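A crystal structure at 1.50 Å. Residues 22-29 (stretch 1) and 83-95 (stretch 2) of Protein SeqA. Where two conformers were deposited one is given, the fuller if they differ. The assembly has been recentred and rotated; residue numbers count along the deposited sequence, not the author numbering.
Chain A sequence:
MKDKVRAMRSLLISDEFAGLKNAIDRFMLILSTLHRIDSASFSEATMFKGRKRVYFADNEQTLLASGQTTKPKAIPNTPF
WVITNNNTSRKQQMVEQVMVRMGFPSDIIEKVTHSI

Stretch 1 (22-29) NAIDRFML
Stretch 2 (83-95) ITNNNTSRKQQMV

Two helices of one chain, 23-29 and 88-95, run side by side in nearly the same direction: their N-to-C vectors differ by 6°, and their axes approach to 10.7 Å. Both continue later in the chain. The register is set by A23 CA to T88 CA at 6.7 Å and F27 CA to K91 CA at 6.8 Å, so four residues on the first helix are matched by three on the second. Before the second helix, the loop brings T84 CA to 7.9 Å from I24 CA.

Backbone hydrogen bonds define each segment. In the first helix, F27 N to A23 O (2.8 Å), M28 N to I24 O (2.9 Å) and L29 N to D25 O (2.9 Å) follow the i to i-4 pattern, with phi/psi near -60/-42. The second helix repeats it from K91 N to N87 O (3.0 Å) through V95 N to K91 O (3.0 Å). N87 (phi/psi -93/178, chi1 p) caps this helix, its OD1 accepting from R90 N at 2.9 Å; N22 (-119/140, chi1 m) holds the equivalent position without a side-chain capping bond.

No hydrogen bond crosses the contact, which buries 385 Å² in total; packing carries it. F27, with chi1 t and chi2 69°, contributes most area. K91 lies over one face of its ring: K91 CG stands 3.8 Å from the F27 ring centroid, 9° off the normal, the geometry of a CH-pi contact. The K91 side chain (m, t, t, p) then runs onward, leaving K91 NZ 5.9 Å from the F27 ring centroid, 22° off its normal, at most a weak cation-pi attraction. At the ring edge, M94 CE (chi m, t, p) meets F27 CZ at 3.9 Å, while V95 CG2 (chi1 t) approaches F27 CD1 obliquely at 3.8 Å.

Smaller van der Waals contacts extend the packing. I24 points its CA-to-CB bond sideways, but its t, p rotamer carries CD1 to 3.9 Å from both T84 CG2 and K91 CE. T84 (-126/11, chi1 p) also receives M28 CE at 4.2 Å from its CG2. A23 CB faces T88 OG1 (chi1 m) at 3.6 Å, a van der Waals approach.

Polar bonds within the second stretch anchor the lysine and its loop. K91 NZ donates to N86 OD1 at 2.8 Å, and N86 ND2 donates to I83 O at 3.2 Å with an angle of 149°. N86 (-153/165, chi1 42°) thus ties the helix to the preceding loop.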

# COMPACT_ATOMS: atom_id res chain seq x y z
N ASN A 22 -2.20 14.74 -0.01
CA ASN A 22 -3.24 13.97 0.64
C ASN A 22 -2.81 12.53 0.92
O ASN A 22 -2.16 11.87 0.09
CB ASN A 22 -4.51 13.98 -0.21
CG ASN A 22 -5.03 15.39 -0.45
OD1 ASN A 22 -5.80 15.91 0.34
ND2 ASN A 22 -4.62 15.99 -1.55
N ALA A 23 -3.22 12.06 2.08
CA ALA A 23 -2.83 10.73 2.55
C ALA A 23 -3.23 9.61 1.60
O ALA A 23 -2.47 8.68 1.38
CB ALA A 23 -3.42 10.45 3.91
N ILE A 24 -4.41 9.72 1.02
CA ILE A 24 -4.91 8.65 0.17
C ILE A 24 -3.97 8.40 -1.03
O ILE A 24 -3.70 7.27 -1.41
CB ILE A 24 -6.33 8.90 -0.32
CG1 ILE A 24 -6.81 7.77 -1.22
CG2 ILE A 24 -6.43 10.23 -1.07
CD1 ILE A 24 -6.89 6.48 -0.55
N ASP A 25 -3.43 9.48 -1.59
CA ASP A 25 -2.61 9.37 -2.77
C ASP A 25 -1.22 8.87 -2.42
O ASP A 25 -0.62 8.11 -3.17
CB ASP A 25 -2.53 10.69 -3.51
CG ASP A 25 -3.90 11.14 -4.02
OD1 ASP A 25 -4.63 10.32 -4.65
OD2 ASP A 25 -4.23 12.29 -3.75
N ARG A 26 -0.72 9.26 -1.24
CA ARG A 26 0.54 8.77 -0.80
C ARG A 26 0.42 7.27 -0.51
O ARG A 26 1.28 6.48 -0.91
CB ARG A 26 0.97 9.50 0.46
CG ARG A 26 1.26 10.96 0.21
CD ARG A 26 2.08 11.59 1.32
NE ARG A 26 1.30 11.78 2.53
CZ ARG A 26 0.63 12.89 2.81
NH1 ARG A 26 0.62 13.89 1.96
NH2 ARG A 26 -0.06 13.01 3.94
N PHE A 27 -0.66 6.89 0.17
CA PHE A 27 -1.00 5.49 0.46
C PHE A 27 -1.01 4.69 -0.84
O PHE A 27 -0.37 3.64 -0.96
CB PHE A 27 -2.35 5.46 1.16
CG PHE A 27 -2.93 4.10 1.42
CD1 PHE A 27 -2.35 3.24 2.33
CD2 PHE A 27 -4.09 3.70 0.80
CE1 PHE A 27 -2.93 2.02 2.63
CE2 PHE A 27 -4.66 2.49 1.10
CZ PHE A 27 -4.07 1.65 2.00
N MET A 28 -1.75 5.17 -1.82
CA MET A 28 -1.84 4.49 -3.10
C MET A 28 -0.50 4.36 -3.84
O MET A 28 -0.20 3.29 -4.40
CB MET A 28 -2.88 5.16 -4.00
CG MET A 28 -4.32 4.96 -3.56
SD MET A 28 -4.74 3.22 -3.45
CE MET A 28 -6.49 3.22 -3.66
N LEU A 29 0.29 5.44 -3.85
CA LEU A 29 1.57 5.38 -4.54
C LEU A 29 2.54 4.44 -3.82
O LEU A 29 3.31 3.74 -4.46
CB LEU A 29 2.16 6.78 -4.69
CG LEU A 29 3.48 6.90 -5.44
CD1 LEU A 29 3.41 6.21 -6.79
CD2 LEU A 29 3.86 8.36 -5.61
N ILE A 83 -9.54 -1.42 0.25
CA ILE A 83 -10.57 -0.65 0.92
C ILE A 83 -10.01 0.69 1.42
O ILE A 83 -8.86 0.78 1.87
CB ILE A 83 -11.25 -1.44 2.05
CG1 ILE A 83 -10.31 -1.65 3.23
CG2 ILE A 83 -11.76 -2.78 1.52
CD1 ILE A 83 -11.01 -2.28 4.42
N THR A 84 -10.81 1.75 1.30
CA THR A 84 -10.37 3.08 1.67
C THR A 84 -11.28 3.78 2.65
O THR A 84 -11.08 4.96 2.90
CB THR A 84 -10.14 3.99 0.46
OG1 THR A 84 -11.40 4.35 -0.13
CG2 THR A 84 -9.28 3.34 -0.58
N ASN A 85 -12.22 3.04 3.23
CA ASN A 85 -13.09 3.60 4.28
C ASN A 85 -12.35 3.63 5.60
O ASN A 85 -12.76 2.99 6.58
CB ASN A 85 -14.37 2.76 4.45
CG ASN A 85 -14.08 1.37 5.03
OD1 ASN A 85 -12.99 0.83 4.88
ND2 ASN A 85 -15.07 0.80 5.71
N ASN A 86 -11.25 4.35 5.65
CA ASN A 86 -10.41 4.29 6.83
C ASN A 86 -9.61 5.57 7.02
O ASN A 86 -9.53 6.38 6.11
CB ASN A 86 -9.46 3.08 6.76
CG ASN A 86 -8.85 2.88 5.38
OD1 ASN A 86 -8.37 3.82 4.75
ND2 ASN A 86 -8.90 1.65 4.90
N ASN A 87 -9.05 5.73 8.21
CA ASN A 87 -8.25 6.90 8.54
C ASN A 87 -6.77 6.64 8.28
O ASN A 87 -6.38 5.54 7.85
CB ASN A 87 -8.51 7.37 9.99
CG ASN A 87 -8.06 6.37 11.04
OD1 ASN A 87 -7.42 5.37 10.75
ND2 ASN A 87 -8.38 6.67 12.31
N THR A 88 -5.94 7.64 8.51
CA THR A 88 -4.52 7.53 8.20
C THR A 88 -3.86 6.50 9.09
O THR A 88 -2.98 5.76 8.64
CB THR A 88 -3.84 8.88 8.31
OG1 THR A 88 -4.35 9.72 7.27
CG2 THR A 88 -2.34 8.74 8.14
N SER A 89 -4.28 6.40 10.34
CA SER A 89 -3.70 5.39 11.22
C SER A 89 -3.90 3.98 10.68
O SER A 89 -2.98 3.14 10.69
CB SER A 89 -4.30 5.50 12.62
OG SER A 89 -3.91 6.72 13.21
N ARG A 90 -5.09 3.72 10.18
CA ARG A 90 -5.40 2.40 9.63
C ARG A 90 -4.60 2.16 8.34
O ARG A 90 -4.09 1.06 8.10
CB ARG A 90 -6.89 2.31 9.35
CG ARG A 90 -7.29 1.06 8.64
CD ARG A 90 -6.88 -0.18 9.39
NE ARG A 90 -7.38 -0.16 10.75
CZ ARG A 90 -7.05 -1.04 11.68
NH1 ARG A 90 -7.55 -0.93 12.91
NH2 ARG A 90 -6.20 -2.03 11.38
N LYS A 91 -4.49 3.19 7.51
CA LYS A 91 -3.67 3.09 6.29
C LYS A 91 -2.21 2.72 6.65
O LYS A 91 -1.56 1.89 5.98
CB LYS A 91 -3.70 4.39 5.50
CG LYS A 91 -4.99 4.63 4.75
CD LYS A 91 -4.95 5.98 4.06
CE LYS A 91 -6.25 6.28 3.30
NZ LYS A 91 -7.46 6.44 4.20
N GLN A 92 -1.70 3.35 7.71
CA GLN A 92 -0.34 3.06 8.16
C GLN A 92 -0.22 1.59 8.57
O GLN A 92 0.75 0.90 8.22
CB GLN A 92 0.03 3.99 9.33
CG GLN A 92 0.24 5.44 8.91
CD GLN A 92 0.36 6.38 10.08
OE1 GLN A 92 -0.22 6.17 11.14
NE2 GLN A 92 1.08 7.45 9.86
N GLN A 93 -1.20 1.11 9.32
CA GLN A 93 -1.16 -0.28 9.77
C GLN A 93 -1.22 -1.26 8.63
O GLN A 93 -0.58 -2.31 8.66
CB GLN A 93 -2.34 -0.56 10.72
CG GLN A 93 -2.24 0.20 12.03
CD GLN A 93 -3.42 -0.05 12.96
OE1 GLN A 93 -4.50 -0.41 12.52
NE2 GLN A 93 -3.20 0.14 14.26
N MET A 94 -2.00 -0.94 7.62
CA MET A 94 -2.12 -1.80 6.44
C MET A 94 -0.80 -1.89 5.69
O MET A 94 -0.36 -2.98 5.28
CB MET A 94 -3.21 -1.27 5.52
CG MET A 94 -4.59 -1.29 6.16
SD MET A 94 -5.85 -0.31 5.31
CE MET A 94 -5.87 -1.26 3.81
N VAL A 95 -0.16 -0.74 5.50
CA VAL A 95 1.12 -0.72 4.81
C VAL A 95 2.20 -1.46 5.62
O VAL A 95 3.02 -2.19 5.06
CB VAL A 95 1.57 0.72 4.51
CG1 VAL A 95 3.03 0.77 4.11
CG2 VAL A 95 0.72 1.33 3.41